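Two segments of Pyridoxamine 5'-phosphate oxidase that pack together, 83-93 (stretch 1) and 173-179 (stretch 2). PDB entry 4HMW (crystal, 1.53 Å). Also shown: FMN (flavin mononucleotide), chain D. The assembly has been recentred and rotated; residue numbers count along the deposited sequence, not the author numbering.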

ATOM      1  N   HIS B  83      17.278  -5.320   0.635  1.00 21.52           N
ATOM      2  CA  HIS B  83      18.348  -5.697   1.555  1.00 21.49           C
ATOM      3  C   HIS B  83      17.767  -6.571   2.649  1.00 22.62           C
ATOM      4  O   HIS B  83      16.788  -6.197   3.267  1.00 22.95           O
ATOM      5  N   SER B  84      18.358  -7.732   2.889  1.00 22.83           N
ATOM      6  CA  SER B  84      17.818  -8.665   3.888  1.00 26.46           C
ATOM      7  C   SER B  84      17.858  -8.071   5.281  1.00 26.41           C
ATOM      8  O   SER B  84      17.114  -8.509   6.158  1.00 25.96           O
ATOM      9  N   THR B  85      18.709  -7.068   5.475  1.00 25.60           N
ATOM     10  CA  THR B  85      18.883  -6.438   6.781  1.00 29.40           C
ATOM     11  C   THR B  85      18.070  -5.175   6.951  1.00 28.09           C
ATOM     12  O   THR B  85      18.185  -4.468   7.967  1.00 28.62           O
ATOM     13  N   SER B  86      17.274  -4.867   5.936  1.00 26.30           N
ATOM     14  CA  SER B  86      16.362  -3.739   6.036  1.00 24.78           C
ATOM     15  C   SER B  86      15.231  -4.100   7.003  1.00 24.09           C
ATOM     16  O   SER B  86      15.144  -5.233   7.483  1.00 25.21           O
ATOM     17  N   ARG B  87      14.344  -3.153   7.269  1.00 23.28           N
ATOM     18  CA  ARG B  87      13.220  -3.432   8.138  1.00 23.20           C
ATOM     19  C   ARG B  87      12.334  -4.496   7.537  1.00 21.34           C
ATOM     20  O   ARG B  87      11.946  -5.423   8.248  1.00 22.08           O
ATOM     21  N   LYS B  88      12.050  -4.403   6.231  1.00 19.97           N
ATOM     22  CA  LYS B  88      11.166  -5.390   5.612  1.00 20.38           C
ATOM     23  C   LYS B  88      11.841  -6.758   5.629  1.00 20.99           C
ATOM     24  O   LYS B  88      11.184  -7.786   5.794  1.00 21.13           O
ATOM     25  N   GLY B  89      13.160  -6.751   5.475  1.00 21.27           N
ATOM     26  CA  GLY B  89      13.902  -8.000   5.356  1.00 22.83           C
ATOM     27  C   GLY B  89      13.877  -8.733   6.694  1.00 24.13           C
ATOM     28  O   GLY B  89      13.654  -9.949   6.761  1.00 25.19           O
ATOM     29  N   ARG B  90      14.073  -7.982   7.768  1.00 22.64           N
ATOM     30  CA  ARG B  90      14.031  -8.573   9.097  1.00 25.21           C
ATOM     31  C   ARG B  90      12.624  -9.072   9.391  1.00 24.14           C
ATOM     32  O   ARG B  90      12.452 -10.173   9.944  1.00 26.13           O
ATOM     33  N   GLU B  91      11.609  -8.294   9.010  1.00 22.80           N
ATOM     34  CA  GLU B  91      10.226  -8.709   9.305  1.00 21.76           C
ATOM     35  C   GLU B  91       9.844  -9.973   8.519  1.00 24.04           C
ATOM     36  O   GLU B  91       9.190 -10.879   9.066  1.00 26.78           O
ATOM     37  N   LEU B  92      10.233 -10.037   7.244  1.00 24.83           N
ATOM     38  CA  LEU B  92       9.989 -11.228   6.446  1.00 26.75           C
ATOM     39  C   LEU B  92      10.641 -12.458   7.060  1.00 29.46           C
ATOM     40  O   LEU B  92      10.057 -13.530   7.061  1.00 30.95           O
ATOM     41  N   THR B  93      11.854 -12.308   7.565  1.00 30.82           N
ATOM     42  CA  THR B  93      12.533 -13.428   8.208  1.00 33.97           C
ATOM     43  C   THR B  93      11.800 -13.868   9.474  1.00 33.78           C
ATOM     44  O   THR B  93      11.710 -15.075   9.754  1.00 35.50           O
ATOM     45  N   PRO B 173      26.103  -9.723   0.487  1.00 26.42           N
ATOM     46  CA  PRO B 173      25.233 -10.837   0.881  1.00 28.30           C
ATOM     47  C   PRO B 173      23.827 -10.372   1.268  1.00 28.15           C
ATOM     48  O   PRO B 173      22.880 -11.140   1.102  1.00 30.05           O
ATOM     49  N   ARG B 174      23.682  -9.132   1.725  1.00 25.88           N
ATOM     50  CA  ARG B 174      22.353  -8.627   2.098  1.00 25.85           C
ATOM     51  C   ARG B 174      21.475  -8.344   0.910  1.00 25.39           C
ATOM     52  O   ARG B 174      20.261  -8.223   1.080  1.00 24.30           O
ATOM     53  N   PHE B 175      22.057  -8.194  -0.277  1.00 24.05           N
ATOM     54  CA  PHE B 175      21.212  -7.949  -1.448  1.00 24.17           C
ATOM     55  C   PHE B 175      20.649  -9.265  -1.953  1.00 24.01           C
ATOM     56  O   PHE B 175      21.384 -10.114  -2.475  1.00 25.35           O
ATOM     57  N   VAL B 176      19.334  -9.432  -1.800  1.00 23.89           N
ATOM     58  CA  VAL B 176      18.688 -10.698  -2.099  1.00 23.59           C
ATOM     59  C   VAL B 176      17.359 -10.492  -2.817  1.00 23.46           C
ATOM     60  O   VAL B 176      16.764  -9.411  -2.764  1.00 23.14           O
ATOM     61  N   GLY B 177      16.895 -11.537  -3.484  1.00 21.11           N
ATOM     62  CA  GLY B 177      15.572 -11.513  -4.085  1.00 21.24           C
ATOM     63  C   GLY B 177      14.608 -12.380  -3.300  1.00 20.88           C
ATOM     64  O   GLY B 177      15.019 -13.329  -2.609  1.00 23.89           O
ATOM     65  N   TYR B 178      13.322 -12.045  -3.410  1.00 20.02           N
ATOM     66  CA  TYR B 178      12.226 -12.821  -2.814  1.00 20.60           C
ATOM     67  C   TYR B 178      11.171 -13.045  -3.881  1.00 20.12           C
ATOM     68  O   TYR B 178      11.034 -12.236  -4.782  1.00 20.64           O
ATOM     69  N   ARG B 179      10.442 -14.143  -3.772  1.00 20.65           N
ATOM     70  CA  ARG B 179       9.206 -14.320  -4.515  1.00 21.48           C
ATOM     71  C   ARG B 179       8.016 -14.236  -3.562  1.00 21.21           C
ATOM     72  O   ARG B 179       7.913 -15.000  -2.613  1.00 21.84           O
TER

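His83 and Phe175 form an antiparallel, non-hydrogen-bonded bridge, CA to CA 4.7 Å, and their side chains lie on the same face of the sheet. His83 adopts chi1 m (-69°), which brings its ND1 to 3.3 Å from Arg174 NE, near the guanidinium plane; its CA lies 3.2 Å from Arg174 O, with an angle of 141° at the hydrogen. That same carbonyl anchors the next residue: Ser84 N donates to Arg174 O at 2.7 Å and 160°.

Ser84 points toward stretch 2 in rotamer p. Its CB sits 4.0 Å from Val176 CG2 and 4.1 Å from Tyr178 OH, while a water lies 2.8 Å from Ser84 OG and donates to Pro173 O, also at 2.8 Å, adding a bridge near the turn. Thr85 (p) points sideways, yet its OG1 comes within 3.5 Å of CD of Arg174, whose extended chain (chi1 p, chi2 and chi3 t) passes alongside both His83 and Thr85.

Ser86 does not reach stretch 2. In rotamer p, its OG donates to His83 O (2.7 Å), reinforcing the type I turn that Ser86 N closes by donating to the same His83 O (3.0 Å), and accepts from Gly89 N (3.2 Å, 147°), capping the helix. Lys88, also out of reach of stretch 2, binds the phosphate and ribityl oxygens of FMN: its N donates to FMN O1P (2.8 Å, 162°), and its NZ donates to FMN O1P (2.8 Å), FMN O4' (2.9 Å) and Ser86 OG (3.0 Å).

Contact resumes at Gly89, whose CA lies 4.3 Å from Tyr178 OH. One helical turn after Lys88, Leu92 (chi1 m, chi2 t) points toward stretch 2 and places CD1 4.2 Å from the Tyr178 ring centroid, only 4° off the ring normal, a CH-pi contact over the face. Tyr178 (chi1 m, chi2 -88°) points toward stretch 1.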

ATOM      1  CB  HIS B  83      18.985  -4.481   2.201  1.00 24.75           C
ATOM      2  CG  HIS B  83      19.780  -3.642   1.253  1.00 26.67           C
ATOM      3  ND1 HIS B  83      20.936  -2.991   1.610  1.00 25.84           N
ATOM      4  CD2 HIS B  83      19.532  -3.279  -0.029  1.00 29.20           C
ATOM      5  CE1 HIS B  83      21.411  -2.319   0.576  1.00 26.28           C
ATOM      6  NE2 HIS B  83      20.566  -2.470  -0.431  1.00 30.45           N
ATOM      7  CB  SER B  84      18.568  -9.996   3.870  1.00 29.35           C
ATOM      8  OG  SER B  84      19.924  -9.831   4.301  1.00 30.49           O
ATOM      9  CB  THR B  85      20.366  -6.092   7.026  1.00 31.07           C
ATOM     10  OG1 THR B  85      20.879  -5.402   5.868  1.00 31.53           O
ATOM     11  CG2 THR B  85      21.153  -7.354   7.289  1.00 32.97           C
ATOM     12  CB  SER B  86      15.799  -3.413   4.656  1.00 24.37           C
ATOM     13  OG  SER B  86      14.942  -4.444   4.204  1.00 21.99           O
ATOM     14  CB  ARG B  87      12.416  -2.172   8.444  1.00 25.57           C
ATOM     15  CG  ARG B  87      11.165  -2.445   9.312  1.00 29.05           C
ATOM     16  CD  ARG B  87      10.407  -1.164   9.696  1.00 33.33           C
ATOM     17  NE  ARG B  87      11.277  -0.209  10.407  1.00 36.97           N
ATOM     18  CZ  ARG B  87      11.633  -0.307  11.690  1.00 41.11           C
ATOM     19  NH1 ARG B  87      11.206  -1.315  12.424  1.00 43.70           N
ATOM     20  NH2 ARG B  87      12.430   0.597  12.255  1.00 41.15           N
ATOM     21  CB  LYS B  88      10.782  -4.975   4.198  1.00 20.32           C
ATOM     22  CG  LYS B  88      11.720  -5.437   3.114  1.00 20.15           C
ATOM     23  CD  LYS B  88      11.453  -4.712   1.804  1.00 20.28           C
ATOM     24  CE  LYS B  88      11.735  -3.214   1.891  1.00 19.57           C
ATOM     25  NZ  LYS B  88      13.158  -2.911   2.265  1.00 19.56           N
ATOM     26  CB  ARG B  90      14.513  -7.571  10.136  1.00 29.03           C
ATOM     27  CG  ARG B  90      15.999  -7.190   9.960  1.00 36.94           C
ATOM     28  CD  ARG B  90      16.536  -6.208  11.015  1.00 44.45           C
ATOM     29  NE  ARG B  90      15.762  -4.956  11.061  1.00 50.54           N
ATOM     30  CZ  ARG B  90      14.740  -4.746  11.898  1.00 53.19           C
ATOM     31  NH1 ARG B  90      14.375  -5.703  12.753  1.00 55.06           N
ATOM     32  NH2 ARG B  90      14.078  -3.589  11.889  1.00 52.00           N
ATOM     33  CB  GLU B  91       9.239  -7.539   9.076  1.00 20.98           C
ATOM     34  CG  GLU B  91       9.403  -6.475  10.191  1.00 23.10           C
ATOM     35  CD  GLU B  91       8.512  -5.242  10.113  1.00 27.29           C
ATOM     36  OE1 GLU B  91       7.631  -5.160   9.239  1.00 25.76           O
ATOM     37  OE2 GLU B  91       8.711  -4.336  10.975  1.00 29.25           O
ATOM     38  CB  LEU B  92      10.518 -11.039   5.028  1.00 27.77           C
ATOM     39  CG  LEU B  92       9.634 -10.093   4.206  1.00 27.30           C
ATOM     40  CD1 LEU B  92      10.293  -9.752   2.871  1.00 27.55           C
ATOM     41  CD2 LEU B  92       8.273 -10.715   3.973  1.00 27.81           C
ATOM     42  CB  THR B  93      13.963 -13.054   8.599  1.00 36.65           C
ATOM     43  OG1 THR B  93      14.677 -12.656   7.429  1.00 37.43           O
ATOM     44  CG2 THR B  93      14.671 -14.228   9.254  1.00 38.43           C
ATOM     45  CB  PRO B 173      25.971 -11.475   2.082  1.00 29.94           C
ATOM     46  CG  PRO B 173      27.151 -10.527   2.390  1.00 29.88           C
ATOM     47  CD  PRO B 173      27.425  -9.766   1.154  1.00 27.54           C
ATOM     48  CB  ARG B 174      22.446  -7.377   2.975  1.00 23.81           C
ATOM     49  CG  ARG B 174      23.002  -6.123   2.280  1.00 23.54           C
ATOM     50  CD  ARG B 174      23.252  -4.996   3.282  1.00 24.73           C
ATOM     51  NE  ARG B 174      23.903  -3.842   2.660  1.00 26.04           N
ATOM     52  CZ  ARG B 174      25.213  -3.731   2.476  1.00 26.92           C
ATOM     53  NH1 ARG B 174      26.034  -4.704   2.843  1.00 26.87           N
ATOM     54  NH2 ARG B 174      25.705  -2.645   1.908  1.00 28.56           N
ATOM     55  CB  PHE B 175      21.982  -7.254  -2.576  1.00 25.99           C
ATOM     56  CG  PHE B 175      21.118  -6.919  -3.765  1.00 28.91           C
ATOM     57  CD1 PHE B 175      20.975  -7.819  -4.803  1.00 30.07           C
ATOM     58  CD2 PHE B 175      20.428  -5.711  -3.825  1.00 32.58           C
ATOM     59  CE1 PHE B 175      20.144  -7.519  -5.894  1.00 32.66           C
ATOM     60  CE2 PHE B 175      19.606  -5.402  -4.916  1.00 32.82           C
ATOM     61  CZ  PHE B 175      19.467  -6.299  -5.940  1.00 33.33           C
ATOM     62  CB  VAL B 176      18.429 -11.495  -0.808  1.00 26.43           C
ATOM     63  CG1 VAL B 176      19.733 -11.756  -0.077  1.00 27.82           C
ATOM     64  CG2 VAL B 176      17.489 -10.761   0.123  1.00 26.19           C
ATOM     65  CB  TYR B 178      11.538 -12.049  -1.658  1.00 21.79           C
ATOM     66  CG  TYR B 178      12.416 -11.892  -0.443  1.00 21.96           C
ATOM     67  CD1 TYR B 178      12.450 -12.843   0.550  1.00 25.14           C
ATOM     68  CD2 TYR B 178      13.200 -10.774  -0.298  1.00 25.10           C
ATOM     69  CE1 TYR B 178      13.262 -12.675   1.643  1.00 29.40           C
ATOM     70  CE2 TYR B 178      14.007 -10.607   0.764  1.00 28.56           C
ATOM     71  CZ  TYR B 178      14.039 -11.542   1.739  1.00 30.81           C
ATOM     72  OH  TYR B 178      14.878 -11.321   2.812  1.00 35.19           O
ATOM     73  CB  ARG B 179       9.214 -15.661  -5.256  1.00 22.90           C
ATOM     74  CG  ARG B 179       7.975 -15.840  -6.203  1.00 24.38           C
ATOM     75  CD  ARG B 179       7.913 -17.235  -6.796  1.00 27.21           C
ATOM     76  NE  ARG B 179       9.116 -17.554  -7.557  1.00 27.71           N
ATOM     77  CZ  ARG B 179      10.155 -18.280  -7.129  1.00 32.18           C
ATOM     78  NH1 ARG B 179      11.175 -18.458  -7.951  1.00 33.35           N
ATOM     79  NH2 ARG B 179      10.190 -18.851  -5.923  1.00 33.38           N
TER
HETATM   80  N1  FMN D 301      13.345  -0.624  -1.998  1.00 16.90           N
HETATM   81  C2  FMN D 301      13.854  -1.877  -2.217  1.00 19.22           C
HETATM   82  O2  FMN D 301      14.528  -2.413  -1.322  1.00 20.77           O
HETATM   83  N3  FMN D 301      13.634  -2.527  -3.420  1.00 20.22           N
HETATM   84  C4  FMN D 301      12.885  -1.946  -4.414  1.00 20.37           C
HETATM   85  O4  FMN D 301      12.690  -2.567  -5.477  1.00 21.17           O
HETATM   86  C4A FMN D 301      12.363  -0.669  -4.203  1.00 18.09           C
HETATM   87  N5  FMN D 301      11.626  -0.053  -5.190  1.00 18.55           N
HETATM   88  C5A FMN D 301      11.082   1.207  -4.942  1.00 18.04           C
HETATM   89  C6  FMN D 301      10.305   1.808  -5.927  1.00 18.80           C
HETATM   90  C7  FMN D 301       9.729   3.050  -5.696  1.00 19.76           C
HETATM   91  C7M FMN D 301       8.906   3.712  -6.779  1.00 19.77           C
HETATM   92  C8  FMN D 301       9.963   3.697  -4.477  1.00 18.22           C
HETATM   93  C8M FMN D 301       9.368   5.053  -4.215  1.00 20.47           C
HETATM   94  C9  FMN D 301      10.744   3.086  -3.489  1.00 16.93           C
HETATM   95  C9A FMN D 301      11.290   1.846  -3.719  1.00 16.34           C
HETATM   96  N10 FMN D 301      12.097   1.250  -2.738  1.00 14.79           N
HETATM   97  C10 FMN D 301      12.586  -0.009  -2.981  1.00 16.03           C
HETATM   98  C1' FMN D 301      12.366   1.915  -1.416  1.00 16.22           C
HETATM   99  C2' FMN D 301      11.376   1.475  -0.373  1.00 16.90           C
HETATM  100  O2' FMN D 301      10.167   2.204  -0.531  1.00 16.53           O
HETATM  101  C3' FMN D 301      11.891   1.671   1.041  1.00 18.90           C
HETATM  102  O3' FMN D 301      12.422   2.975   1.246  1.00 20.69           O
HETATM  103  C4' FMN D 301      12.925   0.606   1.400  1.00 19.79           C
HETATM  104  O4' FMN D 301      13.093  -0.554   0.621  1.00 18.95           O
HETATM  105  C5' FMN D 301      13.268   0.532   2.860  1.00 19.51           C
HETATM  106  O5' FMN D 301      12.132  -0.096   3.413  1.00 21.19           O
HETATM  107  P   FMN D 301      12.070  -0.644   4.929  1.00 20.41           P
HETATM  108  O1P FMN D 301      12.675  -2.009   4.847  1.00 20.06           O
HETATM  109  O2P FMN D 301      12.855   0.333   5.804  1.00 21.65           O
HETATM  110  O3P FMN D 301      10.583  -0.667   5.262  1.00 21.61           O
HETATM  111  O   HOH W   1      21.313 -12.008   3.235  1.00 34.25           O